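PDB 2QR4: peptidase M3B, oligoendopeptidase F from Enterococcus faecium, which probably hydrolyses peptide bonds in short peptides as a metal-dependent endopeptidase of the M3 family. Local coordinates for residues Q63-T68 against F153-N158; A77-S82 against A142-D147; G179-L184 against E194-G199; S202-F207 against W490-H495; T217-H222 against H447-E452. All coordinates share one frame; numbering follows the deposited sequence.

Interaction 1 of 5, residues Q63-T68 against F153-N158; sequences QDTGNT and FAVLNN
Thr-65 carries most of this contact, its side chain directed at the helix that bears Val-155 and Asn-158. From CB, which points toward the helix, the two branches part. The methyl CG2 runs to Val-155 and lies 3.8 Å from Val-155 CG2, a methyl-to-methyl touch reached by an oblique approach. The hydroxyl OG1 takes the other direction and passes 4.0 Å from Asn-158 CB, but its bonding partner is Asn-61 O, one turn back in helix 33-63. With a first torsion of -34°, off the staggered value, CG2 stays roughly anti to the backbone N and OG1 beside it, which sends the methyl to Val-155 and the hydroxyl back to Asn-61 O. Threonine suits the place because one branch is greasy and the other can return to the backbone. Asn-158 turns its amide back along its own helix, where ND2 makes a weak hydrogen bond to Ala-154 O at 2.9 Å. On the loop side, Asn-67, the N-cap of helix 68-87, accepts from Tyr-70 N with OD1. The arrangement is a type I turn, Asp-64 to Asn-67, that links two consecutive helices, 33-63 and 68-87, and packs through Thr-65 on helix 143-160.

Interaction 2 of 5, residues A77-S82 against A142-D147; sequences ASSLFS and AGEIFD
Glu-144 reaches across to Ser-78, Ser-79 and Ser-82 and sets its carboxylate along one side of their helix. Its chain is extended beyond CG (chi2 -171°), long enough to span the gap, and the last torsion turns the two oxygens to different serines. OE2 lies 3.4 Å from Ser-78 CB. Ser-82 holds OG between its backbone N and carbonyl carbon (chi1 47°), which brings Ser-78 O (3.1 Å) and Ser-79 O (3.0 Å) within reach of OG, its proton not assigned between them; Glu-144 OE1, 3.2 Å from Ser-82 OG, is a close contact. Ser-78 instead sends OG back to Tyr-74 O, presenting CB to the acid. Ser-79 is linked through a water that donates to Glu-144 OE1 at 2.7 Å and meets Ser-79 OG at 3.1 Å. Small hydroxyl residues suit this helix face because they admit the carboxylate close to the backbone. Lys-220 of the second subunit forms a long, weak ion pair with OE2. The axes of the two segments come within 10.3 Å, at 129°, and helix 68-87 also packs on helices 33-63 and 4-18.

Interaction 3 of 5, residues G179-L184 against E194-G199; sequences GVYGQL and EAAFKG
Tyr-181 and Phe-197 send their side chains the same way, lying side by side. The tyrosine ring meets the second helix with its rim: Ala-196 O sits near the ring plane, 3.5 Å from Tyr-181 CE1, and Phe-197 CA also lies at that edge. Farther out, Tyr-181 OH comes 3.6 Å from Phe-197 CD1, at an oblique position to the phenylalanine ring. CG of Tyr-181 stands anti to the backbone N (chi1 178°), a torsion that carries the ring across to helix 190-206. Helices 178-185 and 190-206, consecutive in the chain and joined by a short turn, form an alpha-alpha hairpin whose segment axes approach to 9.5 Å, at 140° between their N-to-C directions. Alanine suits position 196 because its methyl fits between Tyr-181 CE1 and Leu-184 CB, touching the latter with CB at 3.8 Å, with the leucine branch providing apolar bulk. The Phe-197 ring also meets those of Tyr-201, on its own helix, and Tyr-282. Facing away from helix 178-185, Lys-198 NZ bridges one turn back to Glu-194 OE2 at 2.8 Å, taken on that oxygen's anti lone pair.

Interaction 4 of 5, residues S202-F207 against W490-H495; sequences SVYEQF and WSRIPH
Tyr-204 lays one ring face against the CB of Arg-492, and this is the tight part of the contact. Arg-492 CB stands 3.7 Å from the ring centroid and 20° off its normal, a CH-pi interaction, with Tyr-204 CZ the nearest ring atom at 3.5 Å. The arginine holds CG between its backbone N and carbonyl carbon (chi1 62°) and bends at chi3. The guanidinium stands with its plane 71° from the ring, Tyr-204 CE2 at its edge. Beside CD1 the ring meets Ser-491 OG at 3.5 Å in an oblique approach, while that hydroxyl is bonded to Phe-488 O. Serine is small enough to sit beside the ring root, and tyrosine joins a flat apolar surface to a polar tip, whose OH probably hydrogen-bonds Asn-157 ND2.

The looser side is the far end of the partly exposed arginine. There Arg-492 NE donates to a water at 2.6 Å, which has only a weak link, 3.4 Å, to Tyr-204 OH, and NH2 has a long, weak ion pair with Glu-489 OE1. Helix 190-206 thus meets the loop 490-495, in which Trp-490 and Ser-491 rest on helix 208-228. At the end of the helix, Phe-207 meets Phe-207 of the second subunit.

Interaction 5 of 5, residues T217-H222 against H447-E452; sequences THIKGH and HFMHTE
His-450 is held from several sides: its backbone O accepts a hydrogen bond from Asn-223 ND2, while its ring meets His-222 and Ile-219 of the other helix. The two imidazoles lie rim to rim, neither over the other's face, with centroids 5.2 Å apart and planes only 8° from parallel. Both histidines hold CG anti to the carbonyl carbon (chi1 -68° in each), which brings their rings together between the helices. The closest approach of the two rims, His-222 ND1 to His-450 CE1, is modelled too short to be trusted. His-218 O lies over the centre of one face of the His-222 ring.

Ile-219 fills the middle of the crossing. Its CG1 sits over one face of the His-450 ring, 4.2 Å from the centroid, in a CH-pi contact. The tip CD1 runs on to Met-449, modelled as selenomethionine, and lies 3.4 Å from SE and 3.5 Å from CB. A branched, apolar chain suits this place because it can cover a ring and meet a neighbouring side chain together. The segments cross at -66°, their axes 9.6 Å apart. Cohesion here therefore probably rests on shape and apolar cover, with Lys-220 to Asp-453 and His-450 O to Asn-223 as polar links to residues beyond the two segments.

In the fold
Along the chain, interaction 1 spans interaction 2, interaction 3 follows, and interaction 4 spans interaction 5. Helix 143-160 serves both of the first two contacts, whose centres are 18 Å apart; helix 190-206 serves interactions 3 and 4, centres 14 Å apart, where Tyr-181 packs on Arg-492. Interaction 4 also touches interaction 1, through Asn-157 and Tyr-204 and through Phe-153 beside Ser-491. The centres of interactions 2 and 5 are about 20 Å apart, yet Phe-146 packs on Gly-221. Through these last two links the early helices are tied to the M3 peptidase region. Separately, all the contacts except interaction 3 lie within reach of the second subunit.

Interaction 1 of 5, residues Q63-T68 against F153-N158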
# COMPACT_ATOMS: atom_id res chain seq x y z
N GLN A 63 14.44 -12.23 -3.05
CA GLN A 63 14.78 -13.64 -3.18
C GLN A 63 14.09 -14.56 -2.15
O GLN A 63 13.75 -15.70 -2.47
CB GLN A 63 16.30 -13.85 -3.20
CG GLN A 63 16.89 -13.97 -4.62
CD GLN A 63 17.28 -12.63 -5.23
OE1 GLN A 63 18.46 -12.32 -5.37
NE2 GLN A 63 16.28 -11.82 -5.60
N ASP A 64 13.87 -14.07 -0.93
CA ASP A 64 13.06 -14.83 0.03
C ASP A 64 12.23 -13.87 0.90
O ASP A 64 12.61 -13.55 2.02
CB ASP A 64 13.96 -15.71 0.90
CG ASP A 64 13.18 -16.64 1.82
OD1 ASP A 64 11.93 -16.58 1.83
OD2 ASP A 64 13.83 -17.43 2.53
N THR A 65 11.09 -13.44 0.36
CA THR A 65 10.30 -12.37 0.99
C THR A 65 9.61 -12.82 2.28
O THR A 65 9.11 -11.98 3.03
CB THR A 65 9.25 -11.77 0.04
OG1 THR A 65 9.75 -11.77 -1.30
CG2 THR A 65 8.94 -10.33 0.44
N GLY A 66 9.59 -14.12 2.53
CA GLY A 66 9.01 -14.64 3.75
C GLY A 66 10.02 -14.75 4.88
O GLY A 66 9.67 -15.15 6.00
N ASN A 67 11.27 -14.38 4.61
CA ASN A 67 12.35 -14.51 5.59
C ASN A 67 12.47 -13.27 6.51
O ASN A 67 12.83 -12.18 6.05
CB ASN A 67 13.67 -14.80 4.87
CG ASN A 67 14.85 -14.92 5.82
OD1 ASN A 67 15.15 -14.00 6.58
ND2 ASN A 67 15.54 -16.04 5.76
N THR A 68 12.18 -13.47 7.80
CA THR A 68 12.18 -12.39 8.79
C THR A 68 13.44 -11.54 8.74
O THR A 68 13.37 -10.32 8.68
CB THR A 68 11.98 -12.92 10.23
OG1 THR A 68 10.68 -13.49 10.35
CG2 THR A 68 12.11 -11.79 11.24
N PHE A 153 2.60 -6.02 -2.53
CA PHE A 153 2.42 -6.92 -3.65
C PHE A 153 3.41 -8.07 -3.59
O PHE A 153 3.04 -9.24 -3.67
CB PHE A 153 2.59 -6.20 -4.97
CG PHE A 153 2.78 -7.14 -6.11
CD1 PHE A 153 1.68 -7.75 -6.71
CD2 PHE A 153 4.05 -7.43 -6.58
CE1 PHE A 153 1.84 -8.64 -7.76
CE2 PHE A 153 4.23 -8.32 -7.64
CZ PHE A 153 3.12 -8.93 -8.22
N ALA A 154 4.68 -7.72 -3.46
CA ALA A 154 5.78 -8.69 -3.44
C ALA A 154 5.56 -9.76 -2.38
O ALA A 154 5.77 -10.94 -2.60
CB ALA A 154 7.14 -7.94 -3.20
N VAL A 155 5.11 -9.32 -1.21
CA VAL A 155 4.98 -10.19 -0.06
C VAL A 155 3.76 -11.10 -0.20
O VAL A 155 3.82 -12.34 -0.02
CB VAL A 155 4.88 -9.33 1.22
CG1 VAL A 155 3.47 -9.21 1.63
CG2 VAL A 155 5.68 -9.94 2.33
N LEU A 156 2.64 -10.51 -0.58
CA LEU A 156 1.45 -11.29 -0.86
C LEU A 156 1.72 -12.30 -1.99
O LEU A 156 1.38 -13.48 -1.87
CB LEU A 156 0.31 -10.34 -1.23
CG LEU A 156 -1.00 -10.97 -1.70
CD1 LEU A 156 -1.60 -11.92 -0.64
CD2 LEU A 156 -1.96 -9.85 -2.03
N ASN A 157 2.35 -11.85 -3.07
CA ASN A 157 2.56 -12.70 -4.24
C ASN A 157 3.56 -13.81 -3.98
O ASN A 157 3.36 -14.95 -4.39
CB ASN A 157 3.02 -11.88 -5.46
CG ASN A 157 2.85 -12.64 -6.78
OD1 ASN A 157 3.74 -12.65 -7.64
ND2 ASN A 157 1.71 -13.28 -6.94
N ASN A 158 4.63 -13.50 -3.26
CA ASN A 158 5.70 -14.47 -3.08
C ASN A 158 5.74 -15.18 -1.76
O ASN A 158 6.35 -16.23 -1.65
CB ASN A 158 7.06 -13.84 -3.36
CG ASN A 158 7.15 -13.24 -4.74
OD1 ASN A 158 6.97 -13.94 -5.75
ND2 ASN A 158 7.39 -11.94 -4.81

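Interaction 2 of 5, residues A77-S82 against A142-D147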
# COMPACT_ATOMS: atom_id res chain seq x y z
N ALA A 77 17.09 -0.73 5.73
CA ALA A 77 17.74 -0.07 4.59
C ALA A 77 16.83 0.95 3.92
O ALA A 77 17.32 1.97 3.42
CB ALA A 77 18.26 -1.09 3.57
N SER A 78 15.53 0.70 3.93
CA SER A 78 14.59 1.69 3.40
C SER A 78 14.56 2.95 4.25
O SER A 78 14.59 4.05 3.71
CB SER A 78 13.18 1.12 3.22
OG SER A 78 13.21 0.06 2.29
N SER A 79 14.51 2.79 5.58
CA SER A 79 14.53 3.95 6.47
C SER A 79 15.78 4.79 6.25
O SER A 79 15.69 6.00 6.16
CB SER A 79 14.45 3.55 7.94
OG SER A 79 13.29 2.80 8.18
N LEU A 80 16.93 4.12 6.16
CA LEU A 80 18.22 4.80 5.94
C LEU A 80 18.17 5.58 4.64
O LEU A 80 18.59 6.73 4.59
CB LEU A 80 19.35 3.77 5.83
CG LEU A 80 20.77 4.01 6.36
CD1 LEU A 80 21.75 3.44 5.37
CD2 LEU A 80 21.09 5.46 6.64
N PHE A 81 17.66 4.94 3.59
CA PHE A 81 17.59 5.56 2.27
C PHE A 81 16.75 6.84 2.29
O PHE A 81 17.20 7.89 1.82
CB PHE A 81 17.04 4.59 1.24
CG PHE A 81 17.30 5.00 -0.18
CD1 PHE A 81 18.58 5.38 -0.58
CD2 PHE A 81 16.28 5.02 -1.11
CE1 PHE A 81 18.83 5.76 -1.89
CE2 PHE A 81 16.52 5.40 -2.42
CZ PHE A 81 17.79 5.76 -2.82
N SER A 82 15.54 6.75 2.83
CA SER A 82 14.70 7.94 2.95
C SER A 82 15.33 9.00 3.85
O SER A 82 15.26 10.18 3.56
CB SER A 82 13.27 7.61 3.44
OG SER A 82 13.30 6.73 4.54
N ALA A 142 8.76 10.96 2.15
CA ALA A 142 7.53 10.18 2.01
C ALA A 142 7.74 8.98 1.11
O ALA A 142 6.81 8.21 0.88
CB ALA A 142 6.43 11.04 1.45
N GLY A 143 8.96 8.82 0.60
CA GLY A 143 9.28 7.82 -0.42
C GLY A 143 8.87 6.39 -0.05
O GLY A 143 8.38 5.64 -0.90
N GLU A 144 9.08 6.02 1.21
CA GLU A 144 8.66 4.72 1.70
C GLU A 144 7.15 4.53 1.54
O GLU A 144 6.70 3.49 1.08
CB GLU A 144 9.05 4.56 3.16
CG GLU A 144 10.48 4.17 3.37
CD GLU A 144 10.78 3.80 4.79
OE1 GLU A 144 10.99 4.73 5.61
OE2 GLU A 144 10.82 2.59 5.10
N ILE A 145 6.39 5.55 1.92
CA ILE A 145 4.95 5.50 1.72
C ILE A 145 4.62 5.28 0.24
O ILE A 145 3.86 4.38 -0.10
CB ILE A 145 4.26 6.76 2.24
CG1 ILE A 145 4.74 7.10 3.66
CG2 ILE A 145 2.78 6.61 2.19
CD1 ILE A 145 4.74 5.94 4.61
N PHE A 146 5.22 6.05 -0.67
CA PHE A 146 4.93 5.85 -2.11
C PHE A 146 5.24 4.44 -2.62
O PHE A 146 4.51 3.90 -3.43
CB PHE A 146 5.63 6.89 -2.98
CG PHE A 146 5.04 8.25 -2.85
CD1 PHE A 146 5.62 9.18 -2.03
CD2 PHE A 146 3.90 8.58 -3.54
CE1 PHE A 146 5.06 10.43 -1.88
CE2 PHE A 146 3.33 9.83 -3.39
CZ PHE A 146 3.91 10.75 -2.56
N ASP A 147 6.33 3.85 -2.12
CA ASP A 147 6.74 2.54 -2.59
C ASP A 147 6.07 1.38 -1.84
O ASP A 147 6.25 0.23 -2.21
CB ASP A 147 8.27 2.40 -2.50
CG ASP A 147 9.01 3.38 -3.41
OD1 ASP A 147 8.35 4.01 -4.26
OD2 ASP A 147 10.24 3.54 -3.26
O HOH W 1 10.61 4.30 8.24

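Interaction 3 of 5, residues G179-L184 against E194-G199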
# COMPACT_ATOMS: atom_id res chain seq x y z
N GLY A 179 7.53 -21.73 -8.44
CA GLY A 179 8.68 -22.50 -8.90
C GLY A 179 8.34 -23.57 -9.93
O GLY A 179 9.13 -23.86 -10.82
N VAL A 180 7.16 -24.16 -9.82
CA VAL A 180 6.80 -25.33 -10.61
C VAL A 180 5.88 -24.99 -11.78
O VAL A 180 5.79 -25.75 -12.74
CB VAL A 180 6.15 -26.39 -9.69
CG1 VAL A 180 4.97 -27.02 -10.35
CG2 VAL A 180 7.17 -27.44 -9.24
N TYR A 181 5.21 -23.83 -11.72
CA TYR A 181 4.17 -23.49 -12.70
C TYR A 181 4.64 -23.50 -14.16
O TYR A 181 4.04 -24.17 -15.01
CB TYR A 181 3.51 -22.15 -12.36
CG TYR A 181 2.46 -21.72 -13.36
CD1 TYR A 181 1.20 -22.31 -13.38
CD2 TYR A 181 2.73 -20.71 -14.28
CE1 TYR A 181 0.23 -21.90 -14.31
CE2 TYR A 181 1.79 -20.31 -15.20
CZ TYR A 181 0.54 -20.90 -15.22
OH TYR A 181 -0.39 -20.46 -16.15
N GLY A 182 5.69 -22.75 -14.45
CA GLY A 182 6.27 -22.73 -15.79
C GLY A 182 6.59 -24.10 -16.38
O GLY A 182 6.38 -24.33 -17.56
N GLN A 183 7.10 -25.01 -15.56
CA GLN A 183 7.37 -26.36 -16.04
C GLN A 183 6.07 -26.98 -16.47
O GLN A 183 5.98 -27.59 -17.53
CB GLN A 183 7.95 -27.26 -14.94
CG GLN A 183 9.33 -26.91 -14.43
CD GLN A 183 9.87 -28.01 -13.52
OE1 GLN A 183 9.13 -28.56 -12.70
NE2 GLN A 183 11.15 -28.34 -13.68
N LEU A 184 5.06 -26.84 -15.61
CA LEU A 184 3.76 -27.46 -15.84
C LEU A 184 3.06 -26.88 -17.07
O LEU A 184 2.38 -27.62 -17.79
CB LEU A 184 2.88 -27.36 -14.60
CG LEU A 184 3.38 -28.14 -13.38
CD1 LEU A 184 2.53 -27.82 -12.18
CD2 LEU A 184 3.36 -29.62 -13.62
N GLU A 194 -3.79 -27.62 -18.51
CA GLU A 194 -5.07 -26.96 -18.27
C GLU A 194 -5.30 -26.85 -16.77
O GLU A 194 -5.81 -25.84 -16.27
CB GLU A 194 -6.19 -27.77 -18.91
CG GLU A 194 -7.61 -27.30 -18.60
CD GLU A 194 -8.65 -28.25 -19.19
OE1 GLU A 194 -8.28 -29.37 -19.57
OE2 GLU A 194 -9.83 -27.87 -19.28
N ALA A 195 -4.89 -27.88 -16.05
CA ALA A 195 -5.14 -27.91 -14.62
C ALA A 195 -4.25 -26.92 -13.85
O ALA A 195 -4.70 -26.30 -12.90
CB ALA A 195 -4.98 -29.33 -14.09
N ALA A 196 -2.99 -26.77 -14.28
CA ALA A 196 -2.06 -25.82 -13.67
C ALA A 196 -2.52 -24.41 -13.91
O ALA A 196 -2.50 -23.58 -13.00
CB ALA A 196 -0.63 -25.98 -14.24
N PHE A 197 -2.92 -24.14 -15.14
CA PHE A 197 -3.38 -22.82 -15.55
C PHE A 197 -4.60 -22.42 -14.73
O PHE A 197 -4.61 -21.34 -14.13
CB PHE A 197 -3.69 -22.86 -17.06
CG PHE A 197 -4.24 -21.59 -17.62
CD1 PHE A 197 -3.41 -20.57 -18.04
CD2 PHE A 197 -5.61 -21.44 -17.78
CE1 PHE A 197 -3.92 -19.41 -18.59
CE2 PHE A 197 -6.14 -20.28 -18.32
CZ PHE A 197 -5.29 -19.26 -18.72
N LYS A 198 -5.61 -23.29 -14.67
CA LYS A 198 -6.85 -23.02 -13.90
C LYS A 198 -6.65 -22.96 -12.39
O LYS A 198 -7.31 -22.17 -11.70
CB LYS A 198 -7.94 -24.04 -14.24
CG LYS A 198 -8.68 -23.67 -15.50
CD LYS A 198 -9.42 -24.82 -16.16
CE LYS A 198 -9.95 -24.32 -17.49
NZ LYS A 198 -10.63 -25.40 -18.24
N GLY A 199 -5.75 -23.79 -11.88
CA GLY A 199 -5.40 -23.74 -10.46
C GLY A 199 -4.79 -22.40 -10.09
O GLY A 199 -5.21 -21.77 -9.11

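Interaction 4 of 5, residues S202-F207 against W490-H495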
# COMPACT_ATOMS: atom_id res chain seq x y z
N SER A 202 -7.25 -19.48 -10.37
CA SER A 202 -8.33 -19.44 -9.38
C SER A 202 -7.90 -18.54 -8.21
O SER A 202 -8.71 -17.86 -7.62
CB SER A 202 -8.70 -20.84 -8.88
OG SER A 202 -7.61 -21.45 -8.20
N VAL A 203 -6.61 -18.52 -7.90
CA VAL A 203 -6.12 -17.71 -6.80
C VAL A 203 -5.99 -16.23 -7.15
O VAL A 203 -6.36 -15.37 -6.35
CB VAL A 203 -4.76 -18.26 -6.26
CG1 VAL A 203 -4.16 -17.31 -5.24
CG2 VAL A 203 -4.97 -19.65 -5.64
N TYR A 204 -5.47 -15.91 -8.33
CA TYR A 204 -5.44 -14.51 -8.76
C TYR A 204 -6.83 -13.91 -8.86
O TYR A 204 -7.04 -12.75 -8.51
CB TYR A 204 -4.62 -14.32 -10.04
CG TYR A 204 -3.17 -14.44 -9.69
CD1 TYR A 204 -2.52 -13.43 -8.98
CD2 TYR A 204 -2.48 -15.61 -9.95
CE1 TYR A 204 -1.21 -13.57 -8.59
CE2 TYR A 204 -1.16 -15.76 -9.57
CZ TYR A 204 -0.53 -14.74 -8.90
OH TYR A 204 0.77 -14.90 -8.52
N GLU A 205 -7.79 -14.70 -9.31
CA GLU A 205 -9.17 -14.24 -9.34
C GLU A 205 -9.68 -13.93 -7.92
O GLU A 205 -10.30 -12.90 -7.68
CB GLU A 205 -10.05 -15.27 -10.05
CG GLU A 205 -11.56 -15.07 -9.82
CD GLU A 205 -12.43 -15.94 -10.73
OE1 GLU A 205 -12.01 -17.07 -11.08
OE2 GLU A 205 -13.53 -15.50 -11.11
N GLN A 206 -9.42 -14.83 -6.98
CA GLN A 206 -9.86 -14.59 -5.62
C GLN A 206 -9.31 -13.27 -5.06
O GLN A 206 -10.01 -12.56 -4.34
CB GLN A 206 -9.40 -15.72 -4.71
CG GLN A 206 -10.12 -15.76 -3.36
CD GLN A 206 -9.41 -16.66 -2.37
OE1 GLN A 206 -8.75 -17.64 -2.75
NE2 GLN A 206 -9.54 -16.33 -1.10
N PHE A 207 -8.07 -12.95 -5.39
CA PHE A 207 -7.43 -11.78 -4.79
C PHE A 207 -7.30 -10.60 -5.74
O PHE A 207 -6.44 -9.75 -5.54
CB PHE A 207 -6.07 -12.14 -4.18
CG PHE A 207 -6.18 -13.06 -3.00
CD1 PHE A 207 -6.24 -12.56 -1.72
CD2 PHE A 207 -6.25 -14.43 -3.18
CE1 PHE A 207 -6.35 -13.40 -0.63
CE2 PHE A 207 -6.35 -15.27 -2.10
CZ PHE A 207 -6.42 -14.76 -0.82
N TRP A 490 -3.16 -9.49 -15.50
CA TRP A 490 -2.52 -8.20 -15.15
C TRP A 490 -2.02 -8.19 -13.71
O TRP A 490 -1.07 -7.48 -13.39
CB TRP A 490 -3.48 -7.01 -15.34
CG TRP A 490 -4.72 -7.17 -14.55
CD1 TRP A 490 -5.91 -7.72 -14.97
CD2 TRP A 490 -4.91 -6.81 -13.17
NE1 TRP A 490 -6.82 -7.73 -13.93
CE2 TRP A 490 -6.23 -7.17 -12.82
CE3 TRP A 490 -4.09 -6.22 -12.21
CZ2 TRP A 490 -6.75 -6.96 -11.54
CZ3 TRP A 490 -4.60 -6.01 -10.93
CH2 TRP A 490 -5.92 -6.39 -10.61
N SER A 491 -2.64 -9.01 -12.86
CA SER A 491 -2.40 -8.95 -11.44
C SER A 491 -1.18 -9.74 -10.98
O SER A 491 -0.77 -9.64 -9.82
CB SER A 491 -3.65 -9.40 -10.66
OG SER A 491 -3.86 -10.80 -10.77
N ARG A 492 -0.59 -10.54 -11.86
CA ARG A 492 0.55 -11.35 -11.45
C ARG A 492 1.87 -10.89 -12.07
O ARG A 492 2.92 -11.49 -11.82
CB ARG A 492 0.30 -12.83 -11.75
CG ARG A 492 0.10 -13.15 -13.21
CD ARG A 492 -0.32 -14.62 -13.42
NE ARG A 492 0.82 -15.51 -13.55
CZ ARG A 492 1.46 -15.75 -14.69
NH1 ARG A 492 2.51 -16.56 -14.69
NH2 ARG A 492 1.07 -15.17 -15.82
N ILE A 493 1.82 -9.80 -12.82
CA ILE A 493 2.99 -9.28 -13.54
C ILE A 493 3.76 -8.23 -12.72
O ILE A 493 3.32 -7.11 -12.59
CB ILE A 493 2.54 -8.65 -14.87
CG1 ILE A 493 1.93 -9.75 -15.76
CG2 ILE A 493 3.69 -7.95 -15.56
CD1 ILE A 493 1.30 -9.21 -17.00
N PRO A 494 4.92 -8.62 -12.17
CA PRO A 494 5.76 -7.76 -11.31
C PRO A 494 6.15 -6.45 -11.99
O PRO A 494 6.33 -5.42 -11.33
CB PRO A 494 7.03 -8.61 -11.07
CG PRO A 494 6.64 -10.03 -11.39
CD PRO A 494 5.52 -9.95 -12.41
N HIS A 495 6.29 -6.48 -13.31
CA HIS A 495 6.82 -5.33 -14.04
C HIS A 495 5.91 -4.13 -14.01
O HIS A 495 6.36 -3.01 -14.25
CB HIS A 495 7.17 -5.70 -15.47
CG HIS A 495 8.36 -6.58 -15.58
ND1 HIS A 495 8.27 -7.96 -15.62
CD2 HIS A 495 9.68 -6.29 -15.60
CE1 HIS A 495 9.48 -8.48 -15.69
NE2 HIS A 495 10.36 -7.49 -15.68
O HOH W 2 2.27 -15.74 -11.40

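Interaction 5 of 5, residues T217-H222 against H447-E452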
# COMPACT_ATOMS: atom_id res chain seq x y z
N THR A 217 -2.72 1.89 -6.30
CA THR A 217 -1.97 2.83 -5.46
C THR A 217 -0.63 3.22 -6.11
O THR A 217 -0.24 4.39 -6.13
CB THR A 217 -1.72 2.24 -4.08
OG1 THR A 217 -2.97 1.90 -3.47
CG2 THR A 217 -0.98 3.24 -3.22
N HIS A 218 0.05 2.22 -6.66
CA HIS A 218 1.35 2.41 -7.29
C HIS A 218 1.20 3.38 -8.44
O HIS A 218 2.00 4.30 -8.60
CB HIS A 218 1.89 1.07 -7.84
CG HIS A 218 3.28 1.16 -8.37
ND1 HIS A 218 4.37 1.37 -7.55
CD2 HIS A 218 3.76 1.06 -9.63
CE1 HIS A 218 5.47 1.39 -8.29
NE2 HIS A 218 5.13 1.21 -9.55
N ILE A 219 0.17 3.15 -9.25
CA ILE A 219 -0.13 3.99 -10.41
C ILE A 219 -0.50 5.43 -10.00
O ILE A 219 0.02 6.39 -10.56
CB ILE A 219 -1.21 3.33 -11.27
CG1 ILE A 219 -0.55 2.21 -12.10
CG2 ILE A 219 -1.89 4.33 -12.16
CD1 ILE A 219 -1.53 1.22 -12.58
N LYS A 220 -1.36 5.56 -8.99
CA LYS A 220 -1.66 6.85 -8.39
C LYS A 220 -0.42 7.65 -7.99
O LYS A 220 -0.36 8.86 -8.21
CB LYS A 220 -2.60 6.68 -7.18
CG LYS A 220 -4.03 6.90 -7.54
CD LYS A 220 -5.00 6.55 -6.40
CE LYS A 220 -6.39 6.35 -6.97
NZ LYS A 220 -6.61 7.31 -8.12
N GLY A 221 0.56 6.98 -7.39
CA GLY A 221 1.81 7.66 -6.98
C GLY A 221 2.61 8.22 -8.14
O GLY A 221 3.14 9.34 -8.04
N HIS A 222 2.69 7.46 -9.24
CA HIS A 222 3.34 7.96 -10.46
C HIS A 222 2.64 9.20 -11.01
O HIS A 222 3.29 10.16 -11.42
CB HIS A 222 3.34 6.89 -11.56
CG HIS A 222 4.21 5.72 -11.27
ND1 HIS A 222 4.09 4.52 -11.93
CD2 HIS A 222 5.21 5.56 -10.36
CE1 HIS A 222 4.99 3.67 -11.46
NE2 HIS A 222 5.68 4.27 -10.51
N HIS A 447 0.42 1.81 -19.95
CA HIS A 447 0.10 3.18 -20.28
C HIS A 447 -1.39 3.44 -20.12
O HIS A 447 -1.80 4.48 -19.60
CB HIS A 447 0.56 3.54 -21.70
CG HIS A 447 0.56 5.01 -21.96
ND1 HIS A 447 0.02 5.57 -23.10
CD2 HIS A 447 1.02 6.05 -21.22
CE1 HIS A 447 0.16 6.88 -23.06
NE2 HIS A 447 0.76 7.20 -21.93
N PHE A 448 -2.21 2.48 -20.55
CA PHE A 448 -3.67 2.55 -20.42
C PHE A 448 -4.08 2.78 -18.96
O PHE A 448 -4.94 3.61 -18.68
CB PHE A 448 -4.31 1.29 -21.00
CG PHE A 448 -5.77 1.12 -20.66
CD1 PHE A 448 -6.76 1.68 -21.45
CD2 PHE A 448 -6.15 0.35 -19.56
CE1 PHE A 448 -8.11 1.50 -21.16
CE2 PHE A 448 -7.51 0.17 -19.25
CZ PHE A 448 -8.48 0.74 -20.06
N MSE A 449 -3.45 2.07 -18.03
CA MSE A 449 -3.75 2.25 -16.61
C MSE A 449 -3.42 3.66 -16.10
O MSE A 449 -4.20 4.23 -15.34
CB MSE A 449 -3.01 1.22 -15.75
CG MSE A 449 -3.64 -0.15 -15.76
SE MSE A 449 -2.74 -1.37 -14.49
CE MSE A 449 -0.95 -1.43 -15.31
N HIS A 450 -2.27 4.20 -16.49
CA HIS A 450 -1.90 5.54 -16.05
C HIS A 450 -2.83 6.62 -16.62
O HIS A 450 -3.29 7.50 -15.89
CB HIS A 450 -0.46 5.89 -16.41
CG HIS A 450 0.57 5.09 -15.66
ND1 HIS A 450 1.21 5.57 -14.54
CD2 HIS A 450 1.08 3.86 -15.89
CE1 HIS A 450 2.06 4.66 -14.10
NE2 HIS A 450 2.00 3.61 -14.90
N THR A 451 -3.08 6.56 -17.93
CA THR A 451 -3.93 7.57 -18.57
C THR A 451 -5.36 7.53 -18.06
O THR A 451 -5.98 8.57 -17.87
CB THR A 451 -3.91 7.45 -20.10
OG1 THR A 451 -4.20 6.08 -20.46
CG2 THR A 451 -2.52 7.83 -20.62
N GLU A 452 -5.88 6.33 -17.82
CA GLU A 452 -7.21 6.14 -17.27
C GLU A 452 -7.33 6.72 -15.87
O GLU A 452 -8.24 7.50 -15.59
CB GLU A 452 -7.59 4.67 -17.27
CG GLU A 452 -7.93 4.15 -18.67
CD GLU A 452 -9.15 4.84 -19.28
OE1 GLU A 452 -10.29 4.46 -18.93
OE2 GLU A 452 -8.99 5.75 -20.12